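Local coordinates for protein M32 carboxypeptidase (Chitinophagaceae bacterium, PDB 7A03) that probably acts as a metal-dependent carboxypeptidase of the M32 family, trimming amino acids from the C-terminal ends of peptides, at residues V24-Q35 and R47-A58; A135-K143 and H410-Y418. All coordinates share one frame; numbering follows the deposited sequence.

In the fold
Contacts 1 and 2 are separate packing sites in a largely helical chain. Their centres lie about 24 Å apart. Their nearest atoms are about 11 Å apart, so they do not touch. Contact 1 joins two successive N-terminal helices, 9-37 and 44-62, at the surface, its centre about 21 Å from that of the chain. Contact 2 is buried and long-range in sequence. It pins the loop before helix 420-439 against helix 129-150. The centre of contact 2 lies about 19 Å from that of the chain. Helix 258-277 carries an HExxH sequence (His267, Glu268, His271), consistent with the metal site of this family, though no metal is bound to it here. Neither contact includes these residues.

Contact 1 of 2, residues V24-Q35 and R47-A58; sequences VRNAIAVLGWDQ and RGQQITTLSTIA
Leu31, Ile51 and Leu54 interlock across two antiparallel helices, whose axes come within 9.3 Å at 163°. The packing is knobs-into-holes. Leu31 enters a pocket formed by Arg47, Gln50, Ile51 and Leu54. Ile51 fits among Ile28, Leu31, Gly32 and Gln35. Leu54 fits among Val24, Ala27, Ile28 and Leu31. The tightest apolar touch is Ile28 CG1 on Leu54 CB, 3.5 Å, where the two side chains run past each other in opposite directions. Ile28 CD1 lies 3.7 Å from Ser55 OG, a hydroxyl that already donates to Ile51 O within its own helix.

The close packing includes Arg47, which grips Asp34 end-on. Arg47 NH1 (2.8 Å) takes the anti lone pair of Asp34 OD2, and Arg47 NH2 (2.9 Å) reaches the same oxygen on its anti side but tilted out of the carboxylate plane. The carboxylate and guanidinium planes are 46° apart. Arg47 starts with CG anti to its backbone N (chi1 169°), then bends at chi2 and chi3, and this fold brings its chain across Leu31. Arg47 NH1 also makes a weak bond to Leu31 O, 2.9 Å.

The Arg25 end is looser and meets water. Arg25 lays a face of its guanidinium over Ala58 CB, with Arg25 CZ 3.6 Å from that methyl. Water 1 accepts from Arg25 NH1 at 2.7 Å and donates to Ser55 O.

This helical hairpin has an apolar seam, with a salt bridge near one end and a water-bridged arginine over the other. The doubly held OD2 probably keeps Asp34 ionised. The interlocked side chains and the salt bridge together are consistent with a fixed offset between the helices.

Contact 2 of 2, residues A135-K143 and H410-Y418; sequences ALARMVELK and HWSHGSFGY
Met139 and Gly414 bring the two backbones closest, with CA atoms 6.8 Å apart. Segment 135-143 is regular helix. Across it, 410-413 make a helical turn without the regular bonds, and the chain then breaks away at Gly414, whose phi is positive (81°). His410 O holds this turn by accepting from His413 N and Ser415 N, on opposite faces of its plane. Met139 SD lies 3.8 Å from Gly414 CA.

Phe416 is the main apolar partner. Met139 CG meets Phe416 CE1 at 3.7 Å, Val140 CG2 reaches CZ, and Leu136 CD1 comes to the ring edge. Leu136 CD1 also touches Trp411 CB at 3.9 Å. Lys143 bends at chi2 (-77°), passes Phe416 and donates from NZ to Gly414 O, 2.7 Å away in the carbonyl plane. Water 2 links NZ to Phe416 O, and Glu146 forms a salt bridge with NZ. A methionine at Lys143 would probably leave Gly414 O without this donor and Glu146 without its opposite charge.

Helix 358-374 covers Trp411, Phe416 and Lys143, and its Glu369 accepts from Trp411 NE1. Helix 157-164 meets Phe416 and Lys143, while helix 103-126 packs on Met139.

Contact 1 of 2, residues V24-Q35 and R47-A58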
# COMPACT_ATOMS: atom_id res chain seq x y z
N VAL A 24 -13.76 -6.15 -18.09
CA VAL A 24 -13.13 -7.45 -17.86
C VAL A 24 -12.30 -7.43 -16.58
O VAL A 24 -12.34 -8.38 -15.78
CB VAL A 24 -12.30 -7.90 -19.07
CG1 VAL A 24 -11.72 -9.28 -18.81
CG2 VAL A 24 -13.16 -7.91 -20.34
N ARG A 25 -11.50 -6.38 -16.37
CA ARG A 25 -10.62 -6.35 -15.21
C ARG A 25 -11.43 -6.28 -13.91
O ARG A 25 -11.08 -6.91 -12.91
CB ARG A 25 -9.62 -5.20 -15.32
CG ARG A 25 -8.65 -5.37 -16.48
CD ARG A 25 -7.28 -4.76 -16.23
NE ARG A 25 -6.42 -4.93 -17.40
CZ ARG A 25 -5.65 -5.99 -17.61
NH1 ARG A 25 -5.62 -6.99 -16.74
NH2 ARG A 25 -4.90 -6.07 -18.71
N ASN A 26 -12.55 -5.57 -13.93
CA ASN A 26 -13.38 -5.52 -12.74
C ASN A 26 -14.12 -6.83 -12.52
O ASN A 26 -14.36 -7.21 -11.37
CB ASN A 26 -14.33 -4.32 -12.82
CG ASN A 26 -13.60 -3.02 -12.57
OD1 ASN A 26 -12.87 -2.90 -11.57
ND2 ASN A 26 -13.76 -2.06 -13.46
N ALA A 27 -14.47 -7.56 -13.59
CA ALA A 27 -15.01 -8.90 -13.40
C ALA A 27 -13.99 -9.79 -12.71
O ALA A 27 -14.32 -10.57 -11.80
CB ALA A 27 -15.41 -9.51 -14.75
N ILE A 28 -12.72 -9.68 -13.12
CA ILE A 28 -11.64 -10.39 -12.45
C ILE A 28 -11.59 -10.02 -10.98
O ILE A 28 -11.44 -10.88 -10.10
CB ILE A 28 -10.30 -10.11 -13.16
CG1 ILE A 28 -10.30 -10.71 -14.58
CG2 ILE A 28 -9.14 -10.63 -12.34
CD1 ILE A 28 -9.16 -10.15 -15.43
N ALA A 29 -11.72 -8.72 -10.68
CA ALA A 29 -11.75 -8.26 -9.29
C ALA A 29 -12.90 -8.88 -8.50
O ALA A 29 -12.72 -9.23 -7.32
CB ALA A 29 -11.78 -6.73 -9.22
N VAL A 30 -14.08 -9.02 -9.11
CA VAL A 30 -15.21 -9.67 -8.42
C VAL A 30 -14.85 -11.12 -8.08
O VAL A 30 -15.09 -11.60 -6.96
CB VAL A 30 -16.49 -9.60 -9.27
CG1 VAL A 30 -17.62 -10.35 -8.58
CG2 VAL A 30 -16.92 -8.16 -9.51
N LEU A 31 -14.28 -11.83 -9.06
CA LEU A 31 -13.89 -13.22 -8.82
C LEU A 31 -12.82 -13.32 -7.73
O LEU A 31 -12.84 -14.24 -6.91
CB LEU A 31 -13.45 -13.87 -10.13
CG LEU A 31 -14.57 -14.59 -10.90
CD1 LEU A 31 -15.67 -13.62 -11.34
CD2 LEU A 31 -13.96 -15.34 -12.11
N GLY A 32 -11.89 -12.36 -7.68
CA GLY A 32 -10.86 -12.42 -6.64
C GLY A 32 -11.40 -12.04 -5.27
O GLY A 32 -10.97 -12.61 -4.24
N TRP A 33 -12.37 -11.14 -5.24
CA TRP A 33 -13.00 -10.77 -3.98
C TRP A 33 -13.75 -11.96 -3.41
O TRP A 33 -13.61 -12.30 -2.22
CB TRP A 33 -13.95 -9.59 -4.21
CG TRP A 33 -14.85 -9.32 -3.05
CD1 TRP A 33 -14.57 -8.55 -1.96
CD2 TRP A 33 -16.18 -9.83 -2.84
NE1 TRP A 33 -15.64 -8.54 -1.09
CE2 TRP A 33 -16.65 -9.31 -1.61
CE3 TRP A 33 -17.04 -10.65 -3.59
CZ2 TRP A 33 -17.92 -9.61 -1.10
CZ3 TRP A 33 -18.29 -10.95 -3.07
CH2 TRP A 33 -18.73 -10.42 -1.85
N ASP A 34 -14.51 -12.65 -4.28
CA ASP A 34 -15.24 -13.82 -3.83
C ASP A 34 -14.28 -14.93 -3.41
O ASP A 34 -14.53 -15.64 -2.43
CB ASP A 34 -16.18 -14.28 -4.94
CG ASP A 34 -16.92 -15.54 -4.58
OD1 ASP A 34 -17.89 -15.46 -3.79
OD2 ASP A 34 -16.50 -16.60 -5.08
N GLN A 35 -13.16 -15.06 -4.12
CA GLN A 35 -12.13 -16.02 -3.76
C GLN A 35 -11.67 -15.82 -2.33
O GLN A 35 -11.38 -16.79 -1.62
CB GLN A 35 -10.96 -15.86 -4.72
CG GLN A 35 -9.78 -16.79 -4.55
CD GLN A 35 -8.82 -16.64 -5.73
OE1 GLN A 35 -8.31 -15.55 -5.98
NE2 GLN A 35 -8.60 -17.72 -6.47
N ARG A 47 -11.87 -21.73 -9.99
CA ARG A 47 -11.86 -20.28 -9.88
C ARG A 47 -10.55 -19.73 -10.41
O ARG A 47 -10.55 -18.75 -11.17
CB ARG A 47 -12.11 -19.84 -8.43
CG ARG A 47 -11.86 -18.33 -8.17
CD ARG A 47 -12.75 -17.43 -9.01
NE ARG A 47 -14.14 -17.81 -8.82
CZ ARG A 47 -14.86 -17.46 -7.77
NH1 ARG A 47 -14.36 -16.66 -6.81
NH2 ARG A 47 -16.10 -17.92 -7.67
N GLY A 48 -9.44 -20.43 -10.14
CA GLY A 48 -8.17 -19.96 -10.67
C GLY A 48 -8.17 -19.99 -12.18
O GLY A 48 -7.76 -19.02 -12.85
N GLN A 49 -8.71 -21.07 -12.74
CA GLN A 49 -8.76 -21.20 -14.18
C GLN A 49 -9.58 -20.07 -14.77
O GLN A 49 -9.18 -19.45 -15.77
CB GLN A 49 -9.39 -22.55 -14.52
CG GLN A 49 -9.57 -22.82 -15.97
CD GLN A 49 -10.11 -24.21 -16.21
OE1 GLN A 49 -9.41 -25.20 -15.99
NE2 GLN A 49 -11.37 -24.29 -16.64
N GLN A 50 -10.69 -19.73 -14.12
CA GLN A 50 -11.56 -18.72 -14.69
C GLN A 50 -10.89 -17.36 -14.65
O GLN A 50 -10.92 -16.62 -15.64
CB GLN A 50 -12.93 -18.76 -14.02
CG GLN A 50 -13.71 -20.01 -14.41
CD GLN A 50 -14.80 -20.40 -13.42
OE1 GLN A 50 -15.08 -19.67 -12.47
NE2 GLN A 50 -15.41 -21.57 -13.63
N ILE A 51 -10.18 -17.07 -13.55
CA ILE A 51 -9.48 -15.79 -13.48
C ILE A 51 -8.42 -15.73 -14.57
O ILE A 51 -8.32 -14.71 -15.28
CB ILE A 51 -8.90 -15.57 -12.07
CG1 ILE A 51 -10.03 -15.25 -11.09
CG2 ILE A 51 -7.83 -14.44 -12.14
CD1 ILE A 51 -9.65 -15.36 -9.60
N THR A 52 -7.70 -16.84 -14.79
CA THR A 52 -6.64 -16.83 -15.80
C THR A 52 -7.23 -16.59 -17.18
O THR A 52 -6.72 -15.77 -17.95
CB THR A 52 -5.86 -18.15 -15.73
OG1 THR A 52 -5.19 -18.20 -14.46
CG2 THR A 52 -4.82 -18.24 -16.85
N THR A 53 -8.38 -17.21 -17.47
CA THR A 53 -8.95 -17.02 -18.79
C THR A 53 -9.29 -15.55 -19.00
O THR A 53 -8.90 -14.95 -20.02
CB THR A 53 -10.15 -17.94 -18.96
OG1 THR A 53 -9.63 -19.26 -19.22
CG2 THR A 53 -11.04 -17.51 -20.12
N LEU A 54 -9.90 -14.93 -17.99
CA LEU A 54 -10.28 -13.53 -18.14
C LEU A 54 -9.05 -12.65 -18.23
O LEU A 54 -9.03 -11.69 -19.01
CB LEU A 54 -11.18 -13.10 -16.99
CG LEU A 54 -12.61 -13.65 -16.91
CD1 LEU A 54 -13.30 -13.02 -15.73
CD2 LEU A 54 -13.36 -13.33 -18.17
N SER A 55 -8.00 -12.99 -17.47
CA SER A 55 -6.80 -12.16 -17.49
C SER A 55 -6.18 -12.19 -18.87
O SER A 55 -5.80 -11.14 -19.41
CB SER A 55 -5.80 -12.63 -16.43
OG SER A 55 -6.35 -12.50 -15.12
N THR A 56 -6.17 -13.38 -19.49
CA THR A 56 -5.62 -13.48 -20.83
C THR A 56 -6.43 -12.64 -21.78
O THR A 56 -5.87 -11.87 -22.57
CB THR A 56 -5.57 -14.95 -21.27
OG1 THR A 56 -4.71 -15.68 -20.40
CG2 THR A 56 -5.06 -15.09 -22.69
N ILE A 57 -7.77 -12.70 -21.66
CA ILE A 57 -8.60 -11.89 -22.55
C ILE A 57 -8.30 -10.41 -22.35
O ILE A 57 -8.12 -9.66 -23.32
CB ILE A 57 -10.09 -12.22 -22.33
CG1 ILE A 57 -10.42 -13.60 -22.91
CG2 ILE A 57 -10.99 -11.12 -22.93
CD1 ILE A 57 -11.76 -14.15 -22.43
N ALA A 58 -8.18 -9.97 -21.09
CA ALA A 58 -7.93 -8.55 -20.85
C ALA A 58 -6.62 -8.15 -21.50
O ALA A 58 -6.53 -7.08 -22.13
CB ALA A 58 -7.88 -8.25 -19.36
O HOH W 1 -4.36 -9.10 -17.86

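Contact 2 of 2, residues A135-K143 and H410-Y418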
# COMPACT_ATOMS: atom_id res chain seq x y z
N ALA A 135 15.46 -20.75 -7.07
CA ALA A 135 14.37 -20.02 -7.71
C ALA A 135 14.58 -18.51 -7.60
O ALA A 135 14.35 -17.77 -8.57
CB ALA A 135 13.02 -20.42 -7.12
N LEU A 136 15.04 -18.04 -6.44
CA LEU A 136 15.28 -16.61 -6.28
C LEU A 136 16.44 -16.13 -7.15
O LEU A 136 16.41 -15.02 -7.68
CB LEU A 136 15.52 -16.26 -4.81
CG LEU A 136 15.62 -14.76 -4.53
CD1 LEU A 136 14.29 -14.07 -4.84
CD2 LEU A 136 16.07 -14.46 -3.10
N ALA A 137 17.47 -16.96 -7.31
CA ALA A 137 18.58 -16.60 -8.19
C ALA A 137 18.11 -16.46 -9.63
O ALA A 137 18.49 -15.50 -10.32
CB ALA A 137 19.67 -17.67 -8.09
N ARG A 138 17.28 -17.40 -10.09
CA ARG A 138 16.69 -17.31 -11.43
C ARG A 138 15.85 -16.04 -11.58
O ARG A 138 15.99 -15.30 -12.57
CB ARG A 138 15.85 -18.56 -11.69
CG ARG A 138 15.07 -18.57 -12.99
CD ARG A 138 15.95 -18.34 -14.20
NE ARG A 138 15.23 -18.66 -15.43
CZ ARG A 138 15.69 -18.43 -16.66
NH1 ARG A 138 16.88 -17.86 -16.82
NH2 ARG A 138 14.96 -18.75 -17.72
N MET A 139 14.99 -15.76 -10.59
CA MET A 139 14.17 -14.56 -10.60
C MET A 139 15.03 -13.30 -10.72
O MET A 139 14.74 -12.41 -11.53
CB MET A 139 13.32 -14.49 -9.33
CG MET A 139 12.42 -13.25 -9.24
SD MET A 139 11.19 -13.21 -10.56
CE MET A 139 10.08 -14.49 -10.01
N VAL A 140 16.09 -13.21 -9.92
CA VAL A 140 16.94 -12.02 -9.93
C VAL A 140 17.62 -11.85 -11.28
O VAL A 140 17.72 -10.73 -11.80
CB VAL A 140 17.95 -12.08 -8.76
CG1 VAL A 140 19.03 -11.00 -8.92
CG2 VAL A 140 17.22 -11.91 -7.44
N GLU A 141 18.13 -12.95 -11.86
CA GLU A 141 18.73 -12.86 -13.19
C GLU A 141 17.74 -12.30 -14.21
O GLU A 141 18.07 -11.39 -14.99
CB GLU A 141 19.19 -14.25 -13.65
CG GLU A 141 20.25 -14.90 -12.78
CD GLU A 141 20.86 -16.13 -13.44
OE1 GLU A 141 20.33 -16.58 -14.48
OE2 GLU A 141 21.86 -16.65 -12.90
N LEU A 142 16.50 -12.81 -14.19
CA LEU A 142 15.51 -12.33 -15.14
C LEU A 142 15.15 -10.87 -14.89
O LEU A 142 14.93 -10.10 -15.83
CB LEU A 142 14.28 -13.24 -15.14
CG LEU A 142 14.53 -14.62 -15.78
CD1 LEU A 142 13.34 -15.55 -15.61
CD2 LEU A 142 14.87 -14.44 -17.25
N LYS A 143 15.15 -10.46 -13.62
CA LYS A 143 14.81 -9.08 -13.31
C LYS A 143 15.88 -8.12 -13.81
O LYS A 143 15.58 -7.01 -14.26
CB LYS A 143 14.60 -8.93 -11.80
CG LYS A 143 13.29 -9.48 -11.31
CD LYS A 143 12.15 -8.51 -11.66
CE LYS A 143 10.86 -9.24 -11.93
NZ LYS A 143 9.79 -8.22 -12.06
N HIS A 410 6.75 -11.08 -1.64
CA HIS A 410 6.87 -10.19 -2.79
C HIS A 410 7.84 -10.74 -3.83
O HIS A 410 7.54 -10.78 -5.03
CB HIS A 410 7.26 -8.78 -2.34
CG HIS A 410 6.24 -8.14 -1.44
ND1 HIS A 410 5.84 -8.71 -0.25
CD2 HIS A 410 5.54 -6.99 -1.56
CE1 HIS A 410 4.93 -7.93 0.32
NE2 HIS A 410 4.74 -6.88 -0.45
N TRP A 411 9.01 -11.21 -3.38
CA TRP A 411 10.05 -11.64 -4.31
C TRP A 411 9.61 -12.86 -5.11
O TRP A 411 9.90 -12.96 -6.30
CB TRP A 411 11.35 -11.92 -3.56
CG TRP A 411 11.98 -10.66 -3.00
CD1 TRP A 411 11.70 -9.38 -3.36
CD2 TRP A 411 12.99 -10.59 -2.00
NE1 TRP A 411 12.47 -8.50 -2.63
CE2 TRP A 411 13.28 -9.22 -1.80
CE3 TRP A 411 13.69 -11.55 -1.26
CZ2 TRP A 411 14.24 -8.80 -0.88
CZ3 TRP A 411 14.64 -11.12 -0.35
CH2 TRP A 411 14.90 -9.76 -0.17
N SER A 412 8.89 -13.79 -4.46
CA SER A 412 8.39 -14.95 -5.20
C SER A 412 7.39 -14.56 -6.28
O SER A 412 7.20 -15.31 -7.24
CB SER A 412 7.79 -15.99 -4.24
OG SER A 412 6.51 -15.60 -3.76
N HIS A 413 6.76 -13.39 -6.15
CA HIS A 413 5.82 -12.90 -7.15
C HIS A 413 6.52 -12.11 -8.24
O HIS A 413 5.85 -11.70 -9.20
CB HIS A 413 4.83 -11.94 -6.51
CG HIS A 413 3.74 -12.60 -5.72
ND1 HIS A 413 2.93 -11.90 -4.86
CD2 HIS A 413 3.30 -13.88 -5.70
CE1 HIS A 413 2.05 -12.72 -4.32
NE2 HIS A 413 2.25 -13.93 -4.81
N GLY A 414 7.82 -11.87 -8.11
CA GLY A 414 8.55 -11.03 -9.02
C GLY A 414 8.39 -9.55 -8.75
O GLY A 414 8.73 -8.74 -9.62
N SER A 415 7.90 -9.18 -7.57
CA SER A 415 7.60 -7.78 -7.25
C SER A 415 8.82 -7.14 -6.62
O SER A 415 8.97 -7.05 -5.40
CB SER A 415 6.35 -7.66 -6.38
OG SER A 415 5.31 -8.54 -6.81
N PHE A 416 9.73 -6.70 -7.49
CA PHE A 416 10.93 -5.97 -7.11
C PHE A 416 10.69 -4.49 -7.40
O PHE A 416 10.20 -4.13 -8.48
CB PHE A 416 12.15 -6.48 -7.90
CG PHE A 416 12.70 -7.79 -7.38
CD1 PHE A 416 12.01 -8.98 -7.59
CD2 PHE A 416 13.88 -7.82 -6.65
CE1 PHE A 416 12.52 -10.18 -7.11
CE2 PHE A 416 14.38 -9.01 -6.17
CZ PHE A 416 13.70 -10.19 -6.39
N GLY A 417 11.08 -3.64 -6.45
CA GLY A 417 10.77 -2.23 -6.52
C GLY A 417 9.47 -1.84 -5.85
O GLY A 417 9.08 -0.67 -5.92
N TYR A 418 8.79 -2.79 -5.20
CA TYR A 418 7.48 -2.60 -4.59
C TYR A 418 7.60 -2.06 -3.17
O TYR A 418 6.90 -1.12 -2.78
CB TYR A 418 6.73 -3.94 -4.58
CG TYR A 418 5.26 -3.88 -4.25
CD1 TYR A 418 4.81 -3.61 -2.96
CD2 TYR A 418 4.30 -4.15 -5.23
CE1 TYR A 418 3.45 -3.57 -2.67
CE2 TYR A 418 2.95 -4.12 -4.94
CZ TYR A 418 2.53 -3.82 -3.67
OH TYR A 418 1.18 -3.79 -3.41
O HOH W 2 9.87 -5.70 -10.51